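Local coordinates for protein induced by osmotic stress (Scheffersomyces stipitis, PDB 5YWN), which binds NADP(+) and acts as a haloketone reductase, a member of the NAD(P)-dependent epimerase/dehydratase family with a Rossmann-type cofactor domain, at residues K28-V33 with D49-V54; R265-T270 with H292-S297; L272-K277 with D317-V322. The protein carries 1 engineered substitution. All blocks are in the same frame, centred on the assembly; numbering follows the deposited sequence.

Contact 1 (K28-V33 with D49-V54); sequences KVVGSV and DFSYEV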
# COMPACT_ATOMS: atom_id res chain seq x y z
N LYS A 28 -18.14 5.77 8.22
CA LYS A 28 -18.45 4.41 8.03
C LYS A 28 -17.63 3.83 6.88
O LYS A 28 -17.17 4.53 6.05
CB LYS A 28 -19.93 4.23 7.80
CG LYS A 28 -20.75 4.16 9.05
CD LYS A 28 -22.19 4.03 8.66
CE LYS A 28 -23.12 3.81 9.81
NZ LYS A 28 -23.87 5.03 10.14
N VAL A 29 -17.51 2.53 6.86
CA VAL A 29 -16.76 1.83 5.88
C VAL A 29 -17.51 0.69 5.24
O VAL A 29 -18.18 -0.02 5.87
CB VAL A 29 -15.40 1.33 6.46
CG1 VAL A 29 -14.71 0.36 5.56
CG2 VAL A 29 -14.50 2.49 6.79
N VAL A 30 -17.32 0.52 3.96
CA VAL A 30 -17.73 -0.66 3.28
C VAL A 30 -16.55 -1.26 2.57
O VAL A 30 -15.97 -0.64 1.74
CB VAL A 30 -18.83 -0.32 2.25
CG1 VAL A 30 -19.37 -1.53 1.56
CG2 VAL A 30 -19.91 0.53 2.85
N GLY A 31 -16.23 -2.47 2.89
CA GLY A 31 -15.09 -3.14 2.34
C GLY A 31 -15.41 -4.23 1.36
O GLY A 31 -16.32 -4.93 1.54
N SER A 32 -14.64 -4.33 0.29
CA SER A 32 -14.71 -5.49 -0.60
C SER A 32 -13.79 -6.65 -0.18
O SER A 32 -12.67 -6.47 0.18
CB SER A 32 -14.53 -5.16 -2.07
OG SER A 32 -13.24 -5.02 -2.46
N VAL A 33 -14.32 -7.83 -0.26
CA VAL A 33 -13.60 -9.03 0.07
C VAL A 33 -13.85 -10.12 -0.95
O VAL A 33 -14.85 -10.14 -1.56
CB VAL A 33 -13.98 -9.54 1.45
CG1 VAL A 33 -13.56 -8.61 2.55
CG2 VAL A 33 -15.44 -9.91 1.54
N ASP A 49 -19.83 -0.18 12.41
CA ASP A 49 -19.66 0.82 11.38
C ASP A 49 -18.95 0.26 10.14
O ASP A 49 -18.66 0.95 9.23
CB ASP A 49 -19.00 2.06 11.93
CG ASP A 49 -19.94 2.92 12.73
OD1 ASP A 49 -21.16 2.71 12.67
OD2 ASP A 49 -19.46 3.83 13.40
N PHE A 50 -18.69 -1.01 10.16
CA PHE A 50 -18.09 -1.68 9.05
C PHE A 50 -19.01 -2.68 8.39
O PHE A 50 -19.53 -3.54 9.02
CB PHE A 50 -16.84 -2.43 9.47
CG PHE A 50 -16.21 -3.21 8.37
CD1 PHE A 50 -15.36 -2.62 7.50
CD2 PHE A 50 -16.49 -4.52 8.19
CE1 PHE A 50 -14.79 -3.31 6.48
CE2 PHE A 50 -15.94 -5.23 7.16
CZ PHE A 50 -15.07 -4.62 6.30
N SER A 51 -19.14 -2.58 7.09
CA SER A 51 -19.83 -3.58 6.33
C SER A 51 -19.04 -4.02 5.11
O SER A 51 -18.13 -3.39 4.75
CB SER A 51 -21.26 -3.20 6.05
OG SER A 51 -21.37 -2.03 5.36
N TYR A 52 -19.38 -5.16 4.55
CA TYR A 52 -18.66 -5.73 3.46
C TYR A 52 -19.53 -6.24 2.32
O TYR A 52 -20.68 -6.54 2.51
CB TYR A 52 -17.74 -6.86 3.95
CG TYR A 52 -18.45 -8.07 4.49
CD1 TYR A 52 -18.88 -8.11 5.78
CD2 TYR A 52 -18.70 -9.13 3.71
CE1 TYR A 52 -19.53 -9.19 6.27
CE2 TYR A 52 -19.36 -10.20 4.18
CZ TYR A 52 -19.76 -10.22 5.46
OH TYR A 52 -20.39 -11.28 5.89
N GLU A 53 -18.95 -6.31 1.15
CA GLU A 53 -19.53 -6.97 0.02
C GLU A 53 -18.50 -7.88 -0.62
O GLU A 53 -17.35 -7.55 -0.69
CB GLU A 53 -20.06 -5.99 -1.02
CG GLU A 53 -21.15 -5.09 -0.55
CD GLU A 53 -22.41 -5.81 -0.15
OE1 GLU A 53 -22.70 -6.85 -0.70
OE2 GLU A 53 -23.12 -5.33 0.70
N VAL A 54 -18.96 -9.00 -1.11
CA VAL A 54 -18.10 -9.94 -1.74
C VAL A 54 -17.98 -9.68 -3.21
O VAL A 54 -18.91 -9.78 -3.92
CB VAL A 54 -18.61 -11.36 -1.54
CG1 VAL A 54 -17.75 -12.36 -2.24
CG2 VAL A 54 -18.73 -11.71 -0.10
O HOH W 1 -20.78 0.43 6.55
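Two parallel strands of a beta-alpha-beta unit, 28-33 and 50-54, are joined here with helix 36-46 as the crossover, and V29 and G31 carry much of the pairing. V29 N donates to D49 O at 3.1 Å and V29 O accepts from S51 N at 3.0 Å, which brackets F50; G31 brackets Y52 in the same way, its N lying 2.8 Å from S51 O and its O taking E53 N. V33 N donates to E53 O and closes the series. F50, with CG anti to the backbone N (chi1 176°), reaches back over the first strand, and V29 CG1 meets its ring edge at CD1, 3.6 Å away. Glycine suits position 31, because a beta-carbon there would come within 3.1 Å of F50 CZ. On the V30 and S51 face a water donates to V29 O at 2.7 Å and also bonds S51 OG, so that carbonyl serves two donors. E53 turns its carboxylate to K70 and H71. Farther along, V33 CG2 packs on Y52 CD2 at 4.0 Å, and the V33 side chain lies about 5 Å from NADP. Such a right-handed crossover between parallel strands is characteristic of the Rossmann fold.

Contact 2 (R265-T270 with H292-S297); sequences RFNGQT and HSDDFS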
# COMPACT_ATOMS: atom_id res chain seq x y z
N ARG A 265 16.07 5.88 3.63
CA ARG A 265 16.83 4.73 3.25
C ARG A 265 17.29 3.87 4.40
O ARG A 265 17.62 4.36 5.42
CB ARG A 265 18.04 5.14 2.41
CG ARG A 265 17.76 4.88 0.96
CD ARG A 265 18.76 5.42 0.02
NE ARG A 265 18.13 6.02 -1.10
CZ ARG A 265 17.60 5.36 -2.10
NH1 ARG A 265 17.57 4.07 -2.12
NH2 ARG A 265 17.11 6.03 -3.07
N PHE A 266 17.30 2.59 4.15
CA PHE A 266 17.74 1.58 5.05
C PHE A 266 18.39 0.41 4.32
O PHE A 266 18.15 0.18 3.18
CB PHE A 266 16.57 1.05 5.84
CG PHE A 266 15.64 0.23 5.05
CD1 PHE A 266 14.68 0.80 4.29
CD2 PHE A 266 15.78 -1.11 5.03
CE1 PHE A 266 13.83 0.06 3.55
CE2 PHE A 266 14.95 -1.88 4.29
CZ PHE A 266 13.97 -1.30 3.56
N ASN A 267 19.12 -0.36 5.09
CA ASN A 267 19.53 -1.69 4.74
C ASN A 267 19.39 -2.68 5.88
O ASN A 267 18.91 -2.35 6.90
CB ASN A 267 20.91 -1.72 4.09
CG ASN A 267 22.05 -1.39 5.04
OD1 ASN A 267 21.94 -1.53 6.21
ND2 ASN A 267 23.13 -0.98 4.48
N GLY A 268 19.87 -3.88 5.67
CA GLY A 268 19.86 -4.92 6.65
C GLY A 268 20.60 -4.56 7.93
O GLY A 268 20.21 -4.94 8.96
N GLN A 269 21.69 -3.83 7.82
CA GLN A 269 22.40 -3.35 8.98
C GLN A 269 21.59 -2.37 9.81
O GLN A 269 21.57 -2.47 10.97
CB GLN A 269 23.76 -2.79 8.63
CG GLN A 269 24.64 -2.58 9.81
CD GLN A 269 25.07 -3.85 10.48
OE1 GLN A 269 25.71 -4.67 9.90
NE2 GLN A 269 24.67 -4.01 11.69
N THR A 270 20.90 -1.47 9.15
CA THR A 270 20.04 -0.51 9.79
C THR A 270 18.97 -1.26 10.61
O THR A 270 18.75 -0.95 11.74
CB THR A 270 19.29 0.36 8.76
OG1 THR A 270 20.11 0.66 7.66
CG2 THR A 270 18.85 1.63 9.40
N HIS A 292 26.29 0.28 12.49
CA HIS A 292 26.39 1.64 12.00
C HIS A 292 27.38 1.85 10.87
O HIS A 292 27.88 2.88 10.71
CB HIS A 292 26.56 2.63 13.15
CG HIS A 292 25.57 2.40 14.24
ND1 HIS A 292 24.22 2.51 14.04
CD2 HIS A 292 25.72 1.95 15.49
CE1 HIS A 292 23.59 2.19 15.14
NE2 HIS A 292 24.48 1.87 16.05
N SER A 293 27.62 0.80 10.11
CA SER A 293 28.39 0.86 8.88
C SER A 293 27.55 1.27 7.69
O SER A 293 28.07 1.43 6.66
CB SER A 293 29.02 -0.49 8.54
OG SER A 293 28.08 -1.43 8.23
N ASP A 294 26.25 1.36 7.86
CA ASP A 294 25.39 1.83 6.81
C ASP A 294 25.62 3.32 6.60
O ASP A 294 25.65 4.06 7.53
CB ASP A 294 23.93 1.51 7.11
CG ASP A 294 23.50 1.85 8.53
OD1 ASP A 294 24.34 1.78 9.43
OD2 ASP A 294 22.34 2.12 8.75
N ASP A 295 25.86 3.72 5.38
CA ASP A 295 26.04 5.10 5.04
C ASP A 295 25.24 5.48 3.81
O ASP A 295 25.55 5.03 2.77
CB ASP A 295 27.53 5.35 4.84
CG ASP A 295 27.86 6.71 4.32
OD1 ASP A 295 27.00 7.51 4.08
OD2 ASP A 295 29.00 6.98 4.13
N PHE A 296 24.25 6.31 3.96
CA PHE A 296 23.41 6.74 2.84
C PHE A 296 23.60 8.16 2.34
O PHE A 296 22.80 8.66 1.61
CB PHE A 296 21.93 6.45 3.09
CG PHE A 296 21.66 5.08 3.52
CD1 PHE A 296 21.80 4.04 2.66
CD2 PHE A 296 21.28 4.81 4.79
CE1 PHE A 296 21.56 2.77 3.05
CE2 PHE A 296 21.04 3.56 5.19
CZ PHE A 296 21.20 2.53 4.32
N SER A 297 24.68 8.79 2.74
CA SER A 297 24.93 10.17 2.44
C SER A 297 25.16 10.51 0.97
O SER A 297 25.00 11.59 0.58
CB SER A 297 26.00 10.77 3.34
OG SER A 297 27.22 10.20 3.16
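H292 and S293 begin the contact by passing over Q269, whose CG is 4.3 Å from H292 N and 4.0 Å from S293 OG. Within 292-297 it is the aliphatic CG of Q269 that meets the chain, while its amide is held by K290 N and V288 O; S293 OG turns to K290 O. D294 follows at the start of helix 268-278, where N267 and T270 form a capping box: N267 N donates to T270 OG1, and T270 N returns a bond to N267 OD1. OD2 of D294 stands 2.9 Å from T270 OG1, a likely partner although the hydroxyl has a second acceptor nearby. D294 CB rests against the N267 amide, 3.7 Å from ND2. D295 turns away and makes an Asx turn, its OD1 accepting from both S297 N and S297 OG. F296 then comes back: CG lies anti to the carbonyl carbon (chi1 -50°), and the ring takes R265 CB over one face, a CH-pi contact 3.9 Å from the centroid. T270 OG1 sits at the edge of that ring, in its plane, while CZ approaches F266 C at 3.5 Å. The loop thus lies along the junction of strand 265-267 with helix 268-278, on the way to helix 305-311, while F266 points away from it, meeting F196 of strand 194-196 edge to face.

Contact 3 (L272-K277 with D317-V322); sequences LDVVRK and DFETSV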
# COMPACT_ATOMS: atom_id res chain seq x y z
N LEU A 272 19.01 -4.51 11.71
CA LEU A 272 19.65 -5.23 12.78
C LEU A 272 20.02 -4.32 13.95
O LEU A 272 19.82 -4.65 15.06
CB LEU A 272 20.90 -5.87 12.25
CG LEU A 272 20.86 -7.30 11.78
CD1 LEU A 272 22.22 -7.80 11.36
CD2 LEU A 272 20.26 -8.20 12.82
N ASP A 273 20.53 -3.16 13.65
CA ASP A 273 20.95 -2.24 14.66
C ASP A 273 19.76 -1.79 15.51
O ASP A 273 19.89 -1.67 16.67
CB ASP A 273 21.70 -1.05 14.05
CG ASP A 273 23.12 -1.43 13.51
OD1 ASP A 273 23.67 -2.44 13.86
OD2 ASP A 273 23.65 -0.67 12.75
N VAL A 274 18.65 -1.53 14.88
CA VAL A 274 17.48 -1.14 15.61
C VAL A 274 16.95 -2.24 16.50
O VAL A 274 16.76 -2.03 17.62
CB VAL A 274 16.41 -0.60 14.63
CG1 VAL A 274 15.01 -0.62 15.21
CG2 VAL A 274 16.78 0.78 14.13
N VAL A 275 16.78 -3.41 15.97
CA VAL A 275 16.23 -4.50 16.70
C VAL A 275 17.08 -4.92 17.91
O VAL A 275 16.57 -5.12 18.96
CB VAL A 275 16.00 -5.68 15.76
CG1 VAL A 275 15.59 -6.90 16.50
CG2 VAL A 275 14.93 -5.33 14.75
N ARG A 276 18.38 -4.98 17.73
CA ARG A 276 19.26 -5.36 18.80
C ARG A 276 19.28 -4.40 19.99
O ARG A 276 19.30 -4.84 21.09
CB ARG A 276 20.66 -5.67 18.28
CG ARG A 276 20.78 -6.85 17.34
CD ARG A 276 22.13 -6.90 16.66
NE ARG A 276 23.15 -6.98 17.66
CZ ARG A 276 23.47 -8.09 18.30
NH1 ARG A 276 22.92 -9.22 17.96
NH2 ARG A 276 24.35 -8.05 19.25
N LYS A 277 19.27 -3.10 19.75
CA LYS A 277 19.15 -2.11 20.80
C LYS A 277 17.83 -2.12 21.55
O LYS A 277 17.79 -2.09 22.70
CB LYS A 277 19.39 -0.74 20.23
CG LYS A 277 20.80 -0.48 19.75
CD LYS A 277 20.92 0.89 19.14
CE LYS A 277 22.35 1.32 18.94
NZ LYS A 277 22.99 0.59 17.87
N ASP A 317 9.53 7.73 12.13
CA ASP A 317 10.89 7.37 11.81
C ASP A 317 11.08 5.86 11.74
O ASP A 317 10.27 5.14 12.18
CB ASP A 317 11.89 8.10 12.68
CG ASP A 317 12.08 7.49 14.03
OD1 ASP A 317 11.54 6.47 14.33
OD2 ASP A 317 12.87 8.03 14.81
N PHE A 318 12.15 5.44 11.15
CA PHE A 318 12.38 4.04 10.85
C PHE A 318 12.43 3.16 12.09
O PHE A 318 11.85 2.13 12.13
CB PHE A 318 13.66 3.91 10.03
CG PHE A 318 14.10 2.51 9.81
CD1 PHE A 318 13.57 1.77 8.81
CD2 PHE A 318 15.06 1.96 10.57
CE1 PHE A 318 13.96 0.49 8.61
CE2 PHE A 318 15.46 0.67 10.38
CZ PHE A 318 14.91 -0.07 9.40
N GLU A 319 13.10 3.62 13.10
CA GLU A 319 13.19 2.90 14.34
C GLU A 319 11.81 2.70 14.96
O GLU A 319 11.51 1.67 15.40
CB GLU A 319 14.13 3.62 15.28
CG GLU A 319 14.22 3.01 16.65
CD GLU A 319 15.47 3.36 17.44
OE1 GLU A 319 15.52 3.00 18.58
OE2 GLU A 319 16.39 3.94 16.96
N THR A 320 11.00 3.72 14.96
CA THR A 320 9.70 3.63 15.54
C THR A 320 8.84 2.62 14.79
O THR A 320 8.22 1.80 15.40
CB THR A 320 9.02 4.99 15.70
OG1 THR A 320 9.86 5.89 16.38
CG2 THR A 320 7.76 4.87 16.51
N SER A 321 8.86 2.67 13.48
CA SER A 321 8.06 1.78 12.67
C SER A 321 8.50 0.33 12.92
O SER A 321 7.72 -0.50 13.18
CB SER A 321 8.18 2.15 11.19
OG SER A 321 7.42 1.32 10.39
N VAL A 322 9.80 0.11 12.88
CA VAL A 322 10.36 -1.18 13.17
C VAL A 322 10.04 -1.65 14.59
O VAL A 322 9.59 -2.70 14.74
CB VAL A 322 11.88 -1.16 12.91
CG1 VAL A 322 12.59 -2.32 13.54
CG2 VAL A 322 12.16 -1.16 11.43
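V274 holds CG1 anti to its backbone N (chi1 160°) and V322 does the same with its own CG1 (chi1 164°), which brings the two methyl groups to 3.4 Å, tighter than usual van der Waals contact. The same rotamer of V274 puts CG2 at the edge of the F318 ring, near its plane and 4.0 Å from CE2. E319 adds its aliphatic stem, CG lying 4.0 Å from V274 CG1, while its carboxylate oxygen OE1 accepts from N278 ND2, so an acidic residue can border an apolar patch. V275 CG2 reaches V322 CG1 at about a right angle, again at 4.0 Å. This is helix-helix packing between helix 268-278 and the first turn of helix 318-332; the short axes pass 9.9 Å apart at 61°, and a valine suits position 274 because its two methyls reach different partners. An alanine in place of V274 removes both methyls and would probably open a gap beside V322 CG1 and the edge of F318, leaving V322 with V275 CG2 as its remaining partner across the contact. D317 is the N-cap of helix 318-332: its OD1 accepts T320 N at 2.9 Å nearly along the C-O axis, and T320 OG1 from above the carboxylate plane. V322 CG2 lies over one face of F318, 3.6 Å above the plane and toward the rim, and F318 also meets F235 edge to face.

Contacts 2 and 3 are neighbours, their centres about 12 Å apart, and both draw on helix 268-278, with their segments alternating along the chain. They also touch directly: H292 NE2 of contact 2 lies 2.7 Å from K277 NZ, H292 N probably bonds D273 OD2, and T270 CG2 packs against F318 CE2 at 3.7 Å. Contact 1 closes earlier in the chain, its centre about 40 Å from that of contact 2, on the opposite side of the chain's centre, and about 34 Å from that of contact 3. The bound NADP is nearest to contact 1, with side chains of F266 and F318 about 10 and 13 Å from it, so contacts 2 and 3 stand back from the cofactor.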